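Local coordinates for protein putative 4-amino-4-deoxychorismate lyase (Thermus thermophilus, PDB 2ZGI) that binds pyridoxal 5'-phosphate and probably acts as a lyase, perhaps on 4-amino-4-deoxychorismate, within the class-IV aminotransferase family, at residues 14-17 against 21-24; 71-76 against 92-97; 166-171 against 229-234. One frame throughout, in Å; residues are numbered along the deposited sequence.

In the fold
The contacts lie in series along the chain. Interactions 1 and 2 both reach the second subunit, and both bear on the antiparallel sheet that includes strands 78-86 and 89-96; the nearest atoms of the two contacts are about 8 Å apart. Interaction 3 joins the mixed sheet to a loop, its centre about 40 Å from that of interaction 1, across the chain's centre. Interactions 1 and 3 are buried, whereas interaction 2 is only partly so. Each turns on one phenylalanine, but interaction 1 adds a weak backbone bond and a bridging water, interaction 2 is hydrophobic packing beside a carbonyl, and interaction 3 has a CH-pi contact and a carboxylate at the ring edge.

Interaction 1 of 3, residues 14-17 against 21-24; sequences PEAF and GASV
A16 and F17, in the short helix 15-19, face the turn that follows it: the CA atoms of F17 and A22 are 4.7 Å apart, and A22 N gives a weak hydrogen bond of 3.5 Å to A16 O, with an N-H...O angle of 156°. The methyl group of A22 sits against the same oxygen, and its CB is 4.4 Å from the CB of A16, a loose apolar contact. A22 is the centre of an inverse gamma turn, closed by a weak bond from S23 N to G21 O. G21 before it has positive phi, a conformation that glycine adopts readily.

The ring of F17 meets S23. CG is anti to the backbone N (chi1 -176°), and although CB points away from the 21-24 segment, the ring comes back toward it and sets CE1 3.6 Å from S23 CB. This approach is oblique to the ring. S23 OG lies between its own backbone N and carbonyl carbon (chi1 61°), where it meets a water at 2.6 Å. The water donates to F17 O over 2.9 Å and rests above the centre of the F17 ring. One water thus links the helix carbonyl to the serine hydroxyl while covering part of an aromatic face.

Around this pair, F17 packs on V89 and L91 of strand 89-96 and on T84, and A22 packs on L131 of the second subunit. E15, at the start of the helix, forms salt bridges through OE2 with R2 of its own chain and with R95 of the second subunit. The whole is a helix-to-strand connection, in which a tight turn leads from helix 15-19 into strand 24-31 of the antiparallel sheet at the subunit interface.

Interaction 2 of 3, residues 71-76 against 92-97; sequences RAFPKA and SEARPY
F73 is the residue of the 71-76 segment that meets strand 89-96, and its ring touches A94, R95 and P96 in turn. The segment follows on from helix 59-72, and ahead of F73 the methyl of A72 packs on M1 of the second subunit.

F73 lies in the loop after helix 59-72. CG is anti to the carbonyl carbon (chi1 -64°), which directs the ring at the strand. CE2 comes 3.5 Å from A94 O and 4.0 Å from A94 CB, so one corner of the ring rests on both the carbonyl and the methyl of the same residue. CZ stands 4.3 Å from R95 CA, while the other flank of the ring, at CE1, is 4.1 Å from P96 CD; the phenyl and pyrrolidine groups cross obliquely. All three residues approach the ring at a slant. No hydrogen bond joins the two segments, and the contact rests on van der Waals packing.

This is helix-on-sheet packing: helix 59-72 lies against the antiparallel sheet, A94 touching L69 of the helix as well as L81 of the adjacent strand, and F73 adds to this packing through L79. S92 and E93 pair in an antiparallel ladder with a strand of the second subunit, carrying the sheet across the interface.

After F73 the chain turns through P74 and K75 to A76, from which it runs into strand 78-86, and A76 N returns a weak bond of 3.4 Å to F73 O.

Interaction 3 of 3, residues 166-171 against 229-234; sequences LLFREG and PPELLP
F168, on strand 164-169, reaches P229, E231 and L232 in the loop ahead of helix 233-239, with neighbours that change from L232 at CB to P229 and E231 further out. With CG anti to the backbone N (chi1 -177°), the ring projects from the strand toward this loop. CB begins against L232 CD1 at 3.7 Å, and CG lies at the same distance from that methyl. CD1 meets the other branch, L232 CD2, which stands over one ring face, 4.1 Å from the centroid and 20° off the ring normal, as a CH-pi contact displaced toward the rim.

On the other flank, CD2 is 4.0 Å from P229 CG, which approaches obliquely. Next, E231 OE2 lies at the ring edge, near its plane, 3.3 Å from CE2. At the tip, CZ is 3.7 Å from E231 CB. The glutamate chain bends at chi2, bringing its carboxylate back to the ring edge, with the two planes 40° apart. Polarised ring C-H groups may favour the oxygen there.

Replacing F168 with an alanine would probably open a gap between strand and loop, leaving L232 CD2 without the aromatic face beneath it and CD1 without the ring atoms it packs on.

The loop is shaped by a bond of 3.0 Å from L232 N to P229 O. F168 also packs on L197, and L232 on L214 of the neighbouring strand 212-217. F168 therefore joins the mixed sheet to the loop leading into the C-terminal helix, a mainly apolar contact, with one carboxylate at the ring edge, away from the pyridoxal-phosphate site.

Interaction 1 of 3, residues 14-17 against 21-24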
ATOM      1  N   PRO D  14      18.759  -2.066 -30.886  1.00 33.83           N
ATOM      2  CA  PRO D  14      19.621  -1.639 -29.780  1.00 33.31           C
ATOM      3  C   PRO D  14      19.243  -2.299 -28.445  1.00 32.90           C
ATOM      4  O   PRO D  14      18.062  -2.583 -28.187  1.00 32.28           O
ATOM      5  CB  PRO D  14      19.366  -0.131 -29.687  1.00 32.90           C
ATOM      6  CG  PRO D  14      18.743   0.228 -30.987  1.00 33.63           C
ATOM      7  CD  PRO D  14      17.969  -0.948 -31.418  1.00 33.91           C
ATOM      8  N   GLU D  15      20.275  -2.491 -27.629  1.00 32.82           N
ATOM      9  CA  GLU D  15      20.254  -3.120 -26.316  1.00 32.86           C
ATOM     10  C   GLU D  15      19.142  -2.578 -25.412  1.00 31.42           C
ATOM     11  O   GLU D  15      18.284  -3.345 -24.914  1.00 31.00           O
ATOM     12  CB  GLU D  15      21.598  -2.811 -25.640  1.00 34.46           C
ATOM     13  CG  GLU D  15      22.205  -3.985 -24.959  1.00 39.16           C
ATOM     14  CD  GLU D  15      23.674  -3.805 -24.735  1.00 41.45           C
ATOM     15  OE1 GLU D  15      24.060  -2.982 -23.876  1.00 45.29           O
ATOM     16  OE2 GLU D  15      24.443  -4.484 -25.427  1.00 43.74           O
ATOM     17  N   ALA D  16      19.157  -1.260 -25.220  1.00 29.21           N
ATOM     18  CA  ALA D  16      18.258  -0.591 -24.279  1.00 28.82           C
ATOM     19  C   ALA D  16      16.812  -0.813 -24.656  1.00 28.16           C
ATOM     20  O   ALA D  16      15.962  -1.002 -23.794  1.00 28.26           O
ATOM     21  CB  ALA D  16      18.565   0.907 -24.197  1.00 28.41           C
ATOM     22  N   PHE D  17      16.549  -0.807 -25.958  1.00 27.41           N
ATOM     23  CA  PHE D  17      15.222  -1.017 -26.492  1.00 27.67           C
ATOM     24  C   PHE D  17      14.638  -2.350 -26.007  1.00 28.52           C
ATOM     25  O   PHE D  17      13.471  -2.399 -25.600  1.00 27.77           O
ATOM     26  CB  PHE D  17      15.287  -1.030 -28.018  1.00 27.26           C
ATOM     27  CG  PHE D  17      13.950  -1.150 -28.679  1.00 27.10           C
ATOM     28  CD1 PHE D  17      13.254  -0.015 -29.069  1.00 28.56           C
ATOM     29  CD2 PHE D  17      13.385  -2.404 -28.931  1.00 28.39           C
ATOM     30  CE1 PHE D  17      12.005  -0.125 -29.698  1.00 28.27           C
ATOM     31  CE2 PHE D  17      12.129  -2.520 -29.548  1.00 27.51           C
ATOM     32  CZ  PHE D  17      11.448  -1.383 -29.928  1.00 26.02           C
ATOM     33  N   GLY D  21      12.881  -2.030 -22.017  1.00 21.37           N
ATOM     34  CA  GLY D  21      11.589  -1.564 -22.532  1.00 22.04           C
ATOM     35  C   GLY D  21      11.652  -0.081 -22.876  1.00 21.73           C
ATOM     36  O   GLY D  21      10.668   0.643 -22.714  1.00 20.02           O
ATOM     37  N   ALA D  22      12.805   0.389 -23.359  1.00 22.47           N
ATOM     38  CA  ALA D  22      12.979   1.841 -23.540  1.00 23.01           C
ATOM     39  C   ALA D  22      12.414   2.306 -24.882  1.00 23.81           C
ATOM     40  O   ALA D  22      13.149   2.489 -25.870  1.00 24.38           O
ATOM     41  CB  ALA D  22      14.452   2.227 -23.377  1.00 23.07           C
ATOM     42  N   SER D  23      11.086   2.429 -24.948  1.00 23.46           N
ATOM     43  CA  SER D  23      10.387   2.768 -26.188  1.00 23.36           C
ATOM     44  C   SER D  23       9.065   3.407 -25.863  1.00 23.85           C
ATOM     45  O   SER D  23       8.536   3.255 -24.732  1.00 22.76           O
ATOM     46  CB  SER D  23      10.162   1.515 -27.064  1.00 23.88           C
ATOM     47  OG  SER D  23       9.355   0.533 -26.395  1.00 25.71           O
ATOM     48  N   VAL D  24       8.546   4.166 -26.828  1.00 23.01           N
ATOM     49  CA  VAL D  24       7.162   4.612 -26.806  1.00 23.46           C
ATOM     50  C   VAL D  24       6.528   4.117 -28.078  1.00 23.63           C
ATOM     51  O   VAL D  24       7.233   3.799 -29.057  1.00 24.20           O
ATOM     52  CB  VAL D  24       7.029   6.174 -26.624  1.00 23.68           C
ATOM     53  CG1 VAL D  24       7.621   6.582 -25.324  1.00 23.60           C
ATOM     54  CG2 VAL D  24       7.764   6.921 -27.754  1.00 23.81           C
TER
HETATM   55  O   HOH W   1      10.728  -1.585 -25.952  1.00 21.86           O

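Interaction 2 of 3, residues 71-76 against 92-97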
ATOM      1  N   ARG D  71       0.302  -0.435 -48.908  1.00 35.70           N
ATOM      2  CA  ARG D  71       0.509  -1.112 -50.186  1.00 37.06           C
ATOM      3  C   ARG D  71       0.594  -2.619 -50.048  1.00 36.78           C
ATOM      4  O   ARG D  71       0.163  -3.338 -50.945  1.00 37.28           O
ATOM      5  CB  ARG D  71       1.725  -0.539 -50.905  1.00 37.08           C
ATOM      6  CG  ARG D  71       1.340   0.753 -51.607  1.00 40.49           C
ATOM      7  CD  ARG D  71       2.495   1.665 -51.885  1.00 45.62           C
ATOM      8  NE  ARG D  71       2.032   2.849 -52.620  1.00 49.44           N
ATOM      9  CZ  ARG D  71       2.782   3.547 -53.466  1.00 50.58           C
ATOM     10  NH1 ARG D  71       4.037   3.174 -53.702  1.00 51.40           N
ATOM     11  NH2 ARG D  71       2.275   4.611 -54.084  1.00 51.02           N
ATOM     12  N   ALA D  72       1.098  -3.087 -48.910  1.00 36.28           N
ATOM     13  CA  ALA D  72       1.238  -4.512 -48.653  1.00 36.60           C
ATOM     14  C   ALA D  72      -0.096  -5.200 -48.359  1.00 37.06           C
ATOM     15  O   ALA D  72      -0.186  -6.429 -48.447  1.00 37.34           O
ATOM     16  CB  ALA D  72       2.211  -4.748 -47.518  1.00 36.48           C
ATOM     17  N   PHE D  73      -1.123  -4.417 -48.022  1.00 37.43           N
ATOM     18  CA  PHE D  73      -2.448  -4.970 -47.688  1.00 37.07           C
ATOM     19  C   PHE D  73      -3.588  -4.275 -48.412  1.00 38.01           C
ATOM     20  O   PHE D  73      -4.510  -3.757 -47.756  1.00 38.16           O
ATOM     21  CB  PHE D  73      -2.704  -4.887 -46.185  1.00 36.51           C
ATOM     22  CG  PHE D  73      -1.776  -5.718 -45.366  1.00 35.50           C
ATOM     23  CD1 PHE D  73      -2.059  -7.060 -45.124  1.00 33.50           C
ATOM     24  CD2 PHE D  73      -0.631  -5.160 -44.816  1.00 33.25           C
ATOM     25  CE1 PHE D  73      -1.202  -7.834 -44.369  1.00 34.03           C
ATOM     26  CE2 PHE D  73       0.231  -5.928 -44.055  1.00 33.66           C
ATOM     27  CZ  PHE D  73      -0.046  -7.262 -43.832  1.00 33.02           C
ATOM     28  N   PRO D  74      -3.574  -4.303 -49.763  1.00 38.46           N
ATOM     29  CA  PRO D  74      -4.527  -3.484 -50.527  1.00 39.06           C
ATOM     30  C   PRO D  74      -5.976  -3.998 -50.409  1.00 39.37           C
ATOM     31  O   PRO D  74      -6.932  -3.256 -50.679  1.00 39.17           O
ATOM     32  CB  PRO D  74      -4.015  -3.611 -51.962  1.00 38.94           C
ATOM     33  CG  PRO D  74      -3.437  -5.017 -52.001  1.00 39.57           C
ATOM     34  CD  PRO D  74      -2.806  -5.217 -50.638  1.00 38.81           C
ATOM     35  N   LYS D  75      -6.118  -5.247 -49.977  1.00 39.22           N
ATOM     36  CA  LYS D  75      -7.402  -5.932 -49.954  1.00 39.72           C
ATOM     37  C   LYS D  75      -8.008  -6.035 -48.539  1.00 38.83           C
ATOM     38  O   LYS D  75      -9.199  -6.303 -48.396  1.00 38.86           O
ATOM     39  CB  LYS D  75      -7.242  -7.316 -50.625  1.00 40.14           C
ATOM     40  CG  LYS D  75      -8.480  -8.207 -50.685  1.00 44.19           C
ATOM     41  CD  LYS D  75      -9.549  -7.734 -51.686  1.00 47.52           C
ATOM     42  CE  LYS D  75     -10.686  -8.767 -51.756  1.00 49.68           C
ATOM     43  NZ  LYS D  75     -11.979  -8.240 -52.290  1.00 50.61           N
ATOM     44  N   ALA D  76      -7.200  -5.780 -47.512  1.00 37.78           N
ATOM     45  CA  ALA D  76      -7.619  -5.945 -46.117  1.00 37.50           C
ATOM     46  C   ALA D  76      -8.726  -4.945 -45.734  1.00 37.30           C
ATOM     47  O   ALA D  76      -8.558  -3.726 -45.928  1.00 37.07           O
ATOM     48  CB  ALA D  76      -6.411  -5.796 -45.196  1.00 37.50           C
ATOM     49  N   SER D  92       7.612   0.283 -37.705  1.00 28.93           N
ATOM     50  CA  SER D  92       6.280   0.475 -38.259  1.00 27.76           C
ATOM     51  C   SER D  92       5.825  -0.868 -38.784  1.00 28.22           C
ATOM     52  O   SER D  92       6.575  -1.568 -39.505  1.00 27.48           O
ATOM     53  CB  SER D  92       6.286   1.533 -39.378  1.00 28.24           C
ATOM     54  OG  SER D  92       6.830   2.758 -38.891  1.00 28.22           O
ATOM     55  N   GLU D  93       4.621  -1.263 -38.382  1.00 27.78           N
ATOM     56  CA  GLU D  93       4.096  -2.575 -38.764  1.00 28.81           C
ATOM     57  C   GLU D  93       2.591  -2.579 -38.946  1.00 28.40           C
ATOM     58  O   GLU D  93       1.886  -1.722 -38.394  1.00 28.56           O
ATOM     59  CB  GLU D  93       4.480  -3.609 -37.716  1.00 29.31           C
ATOM     60  CG  GLU D  93       4.207  -3.160 -36.313  1.00 31.87           C
ATOM     61  CD  GLU D  93       4.839  -4.091 -35.320  1.00 35.40           C
ATOM     62  OE1 GLU D  93       5.813  -3.644 -34.657  1.00 34.02           O
ATOM     63  OE2 GLU D  93       4.379  -5.269 -35.253  1.00 33.91           O
ATOM     64  N   ALA D  94       2.109  -3.549 -39.723  1.00 28.86           N
ATOM     65  CA  ALA D  94       0.705  -3.658 -40.049  1.00 28.39           C
ATOM     66  C   ALA D  94       0.345  -5.100 -40.157  1.00 29.72           C
ATOM     67  O   ALA D  94       1.113  -5.925 -40.678  1.00 29.23           O
ATOM     68  CB  ALA D  94       0.390  -2.949 -41.369  1.00 28.84           C
ATOM     69  N   ARG D  95      -0.839  -5.414 -39.666  1.00 29.92           N
ATOM     70  CA  ARG D  95      -1.342  -6.752 -39.800  1.00 31.49           C
ATOM     71  C   ARG D  95      -2.864  -6.665 -39.925  1.00 31.80           C
ATOM     72  O   ARG D  95      -3.479  -5.681 -39.470  1.00 29.72           O
ATOM     73  CB  ARG D  95      -0.921  -7.614 -38.602  1.00 31.69           C
ATOM     74  CG  ARG D  95      -1.724  -7.355 -37.351  1.00 33.14           C
ATOM     75  CD  ARG D  95      -1.011  -7.843 -36.144  1.00 36.53           C
ATOM     76  NE  ARG D  95      -1.837  -7.694 -34.956  1.00 39.00           N
ATOM     77  CZ  ARG D  95      -1.352  -7.658 -33.721  1.00 42.17           C
ATOM     78  NH1 ARG D  95      -0.038  -7.732 -33.520  1.00 43.01           N
ATOM     79  NH2 ARG D  95      -2.179  -7.523 -32.692  1.00 41.40           N
ATOM     80  N   PRO D  96      -3.465  -7.710 -40.516  1.00 33.13           N
ATOM     81  CA  PRO D  96      -4.916  -7.794 -40.647  1.00 33.13           C
ATOM     82  C   PRO D  96      -5.573  -7.617 -39.279  1.00 32.75           C
ATOM     83  O   PRO D  96      -5.070  -8.149 -38.281  1.00 32.34           O
ATOM     84  CB  PRO D  96      -5.127  -9.239 -41.105  1.00 33.95           C
ATOM     85  CG  PRO D  96      -3.957 -10.009 -40.470  1.00 34.39           C
ATOM     86  CD  PRO D  96      -2.823  -9.025 -40.761  1.00 33.74           C
ATOM     87  N   TYR D  97      -6.666  -6.859 -39.239  1.00 32.94           N
ATOM     88  CA  TYR D  97      -7.434  -6.646 -38.012  1.00 32.48           C
ATOM     89  C   TYR D  97      -8.619  -7.595 -38.031  1.00 31.97           C
ATOM     90  O   TYR D  97      -9.253  -7.785 -39.074  1.00 32.05           O
ATOM     91  CB  TYR D  97      -7.904  -5.175 -37.952  1.00 33.17           C
ATOM     92  CG  TYR D  97      -8.853  -4.819 -36.805  1.00 33.66           C
ATOM     93  CD1 TYR D  97      -8.370  -4.319 -35.606  1.00 33.97           C
ATOM     94  CD2 TYR D  97     -10.237  -4.964 -36.945  1.00 34.79           C
ATOM     95  CE1 TYR D  97      -9.233  -3.988 -34.552  1.00 33.53           C
ATOM     96  CE2 TYR D  97     -11.108  -4.640 -35.906  1.00 33.85           C
ATOM     97  CZ  TYR D  97     -10.604  -4.141 -34.723  1.00 34.21           C
ATOM     98  OH  TYR D  97     -11.475  -3.823 -33.700  1.00 36.77           O
TER

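Interaction 3 of 3, residues 166-171 against 229-234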
ATOM      1  N   LEU D 166     -14.375   4.549 -18.940  1.00 33.03           N
ATOM      2  CA  LEU D 166     -15.298   5.676 -18.782  1.00 34.11           C
ATOM      3  C   LEU D 166     -16.470   5.242 -17.919  1.00 35.00           C
ATOM      4  O   LEU D 166     -16.853   4.073 -17.924  1.00 34.95           O
ATOM      5  CB  LEU D 166     -15.859   6.125 -20.134  1.00 34.53           C
ATOM      6  CG  LEU D 166     -14.965   6.742 -21.215  1.00 35.67           C
ATOM      7  CD1 LEU D 166     -14.349   5.687 -22.121  1.00 36.85           C
ATOM      8  CD2 LEU D 166     -15.834   7.634 -22.065  1.00 39.21           C
ATOM      9  N   LEU D 167     -17.059   6.204 -17.210  1.00 35.83           N
ATOM     10  CA  LEU D 167     -18.227   5.947 -16.373  1.00 37.22           C
ATOM     11  C   LEU D 167     -19.399   6.822 -16.818  1.00 38.18           C
ATOM     12  O   LEU D 167     -19.237   8.025 -17.008  1.00 38.70           O
ATOM     13  CB  LEU D 167     -17.883   6.240 -14.914  1.00 36.86           C
ATOM     14  CG  LEU D 167     -18.966   5.996 -13.857  1.00 37.02           C
ATOM     15  CD1 LEU D 167     -19.272   4.521 -13.720  1.00 36.18           C
ATOM     16  CD2 LEU D 167     -18.505   6.578 -12.529  1.00 35.25           C
ATOM     17  N   PHE D 168     -20.573   6.217 -16.983  1.00 39.92           N
ATOM     18  CA  PHE D 168     -21.767   6.973 -17.336  1.00 41.81           C
ATOM     19  C   PHE D 168     -22.850   6.793 -16.291  1.00 43.22           C
ATOM     20  O   PHE D 168     -23.276   5.673 -16.007  1.00 42.48           O
ATOM     21  CB  PHE D 168     -22.310   6.578 -18.714  1.00 41.90           C
ATOM     22  CG  PHE D 168     -23.510   7.388 -19.143  1.00 42.88           C
ATOM     23  CD1 PHE D 168     -23.349   8.661 -19.667  1.00 44.06           C
ATOM     24  CD2 PHE D 168     -24.799   6.884 -18.994  1.00 43.53           C
ATOM     25  CE1 PHE D 168     -24.461   9.423 -20.053  1.00 45.90           C
ATOM     26  CE2 PHE D 168     -25.906   7.630 -19.378  1.00 44.87           C
ATOM     27  CZ  PHE D 168     -25.732   8.904 -19.916  1.00 45.00           C
ATOM     28  N   ARG D 169     -23.290   7.917 -15.728  1.00 45.60           N
ATOM     29  CA  ARG D 169     -24.376   7.929 -14.742  1.00 47.72           C
ATOM     30  C   ARG D 169     -25.307   9.114 -14.998  1.00 48.48           C
ATOM     31  O   ARG D 169     -24.859  10.212 -15.334  1.00 48.55           O
ATOM     32  CB  ARG D 169     -23.818   7.948 -13.312  1.00 48.04           C
ATOM     33  CG  ARG D 169     -24.881   8.012 -12.207  1.00 50.43           C
ATOM     34  CD  ARG D 169     -24.305   8.167 -10.775  1.00 52.64           C
ATOM     35  NE  ARG D 169     -23.299   9.227 -10.625  1.00 54.86           N
ATOM     36  CZ  ARG D 169     -21.993   9.002 -10.468  1.00 56.93           C
ATOM     37  NH1 ARG D 169     -21.535   7.753 -10.441  1.00 57.37           N
ATOM     38  NH2 ARG D 169     -21.140  10.018 -10.332  1.00 57.63           N
ATOM     39  N   GLU D 170     -26.609   8.865 -14.843  1.00 49.68           N
ATOM     40  CA  GLU D 170     -27.650   9.878 -15.023  1.00 50.70           C
ATOM     41  C   GLU D 170     -27.592  10.458 -16.452  1.00 50.30           C
ATOM     42  O   GLU D 170     -28.222   9.919 -17.379  1.00 50.72           O
ATOM     43  CB  GLU D 170     -27.581  10.975 -13.936  1.00 51.10           C
ATOM     44  CG  GLU D 170     -27.248  10.491 -12.486  1.00 54.28           C
ATOM     45  CD  GLU D 170     -28.371   9.691 -11.794  1.00 58.11           C
ATOM     46  OE1 GLU D 170     -29.502  10.217 -11.666  1.00 59.54           O
ATOM     47  OE2 GLU D 170     -28.110   8.549 -11.343  1.00 59.00           O
ATOM     48  N   GLY D 171     -26.833  11.533 -16.644  1.00 49.32           N
ATOM     49  CA  GLY D 171     -26.651  12.071 -17.992  1.00 47.62           C
ATOM     50  C   GLY D 171     -25.264  12.623 -18.245  1.00 46.57           C
ATOM     51  O   GLY D 171     -25.061  13.422 -19.175  1.00 47.01           O
ATOM     52  N   PRO D 229     -26.706   1.380 -21.376  1.00 55.63           N
ATOM     53  CA  PRO D 229     -27.968   2.102 -21.371  1.00 56.55           C
ATOM     54  C   PRO D 229     -28.211   2.720 -22.754  1.00 57.33           C
ATOM     55  O   PRO D 229     -27.243   3.023 -23.471  1.00 57.74           O
ATOM     56  CB  PRO D 229     -27.737   3.188 -20.331  1.00 56.56           C
ATOM     57  CG  PRO D 229     -26.271   3.461 -20.391  1.00 55.97           C
ATOM     58  CD  PRO D 229     -25.611   2.166 -20.780  1.00 55.94           C
ATOM     59  N   PRO D 230     -29.489   2.878 -23.147  1.00 57.53           N
ATOM     60  CA  PRO D 230     -29.803   3.459 -24.453  1.00 57.60           C
ATOM     61  C   PRO D 230     -29.289   4.893 -24.688  1.00 57.58           C
ATOM     62  O   PRO D 230     -29.208   5.325 -25.839  1.00 57.71           O
ATOM     63  CB  PRO D 230     -31.331   3.391 -24.497  1.00 57.80           C
ATOM     64  CG  PRO D 230     -31.648   2.155 -23.713  1.00 57.88           C
ATOM     65  CD  PRO D 230     -30.663   2.208 -22.555  1.00 57.75           C
ATOM     66  N   GLU D 231     -28.919   5.605 -23.625  1.00 57.46           N
ATOM     67  CA  GLU D 231     -28.341   6.956 -23.755  1.00 57.18           C
ATOM     68  C   GLU D 231     -26.973   6.916 -24.458  1.00 56.72           C
ATOM     69  O   GLU D 231     -26.426   7.960 -24.864  1.00 56.72           O
ATOM     70  CB  GLU D 231     -28.183   7.633 -22.383  1.00 57.46           C
ATOM     71  CG  GLU D 231     -29.382   7.530 -21.446  1.00 58.51           C
ATOM     72  CD  GLU D 231     -29.479   6.173 -20.755  1.00 60.22           C
ATOM     73  OE1 GLU D 231     -30.322   5.345 -21.172  1.00 60.89           O
ATOM     74  OE2 GLU D 231     -28.715   5.929 -19.798  1.00 61.80           O
ATOM     75  N   LEU D 232     -26.424   5.710 -24.591  1.00 55.60           N
ATOM     76  CA  LEU D 232     -25.074   5.536 -25.116  1.00 54.51           C
ATOM     77  C   LEU D 232     -25.029   4.778 -26.436  1.00 53.70           C
ATOM     78  O   LEU D 232     -24.002   4.786 -27.126  1.00 53.39           O
ATOM     79  CB  LEU D 232     -24.202   4.835 -24.083  1.00 54.35           C
ATOM     80  CG  LEU D 232     -23.993   5.624 -22.799  1.00 54.34           C
ATOM     81  CD1 LEU D 232     -23.467   4.702 -21.741  1.00 55.10           C
ATOM     82  CD2 LEU D 232     -23.045   6.792 -23.016  1.00 54.49           C
ATOM     83  N   LEU D 233     -26.136   4.124 -26.781  1.00 52.51           N
ATOM     84  CA  LEU D 233     -26.249   3.440 -28.067  1.00 51.75           C
ATOM     85  C   LEU D 233     -25.706   4.246 -29.261  1.00 50.47           C
ATOM     86  O   LEU D 233     -24.889   3.727 -30.012  1.00 50.46           O
ATOM     87  CB  LEU D 233     -27.680   2.950 -28.322  1.00 52.00           C
ATOM     88  CG  LEU D 233     -27.842   1.430 -28.393  1.00 53.10           C
ATOM     89  CD1 LEU D 233     -26.881   0.832 -29.459  1.00 53.22           C
ATOM     90  CD2 LEU D 233     -27.668   0.764 -27.014  1.00 53.69           C
ATOM     91  N   PRO D 234     -26.164   5.505 -29.436  1.00 49.53           N
ATOM     92  CA  PRO D 234     -25.570   6.437 -30.398  1.00 48.40           C
ATOM     93  C   PRO D 234     -24.042   6.458 -30.408  1.00 47.18           C
ATOM     94  O   PRO D 234     -23.434   6.417 -31.489  1.00 47.41           O
ATOM     95  CB  PRO D 234     -26.094   7.804 -29.927  1.00 48.53           C
ATOM     96  CG  PRO D 234     -27.322   7.510 -29.088  1.00 48.77           C
ATOM     97  CD  PRO D 234     -27.453   6.026 -28.930  1.00 49.57           C
TER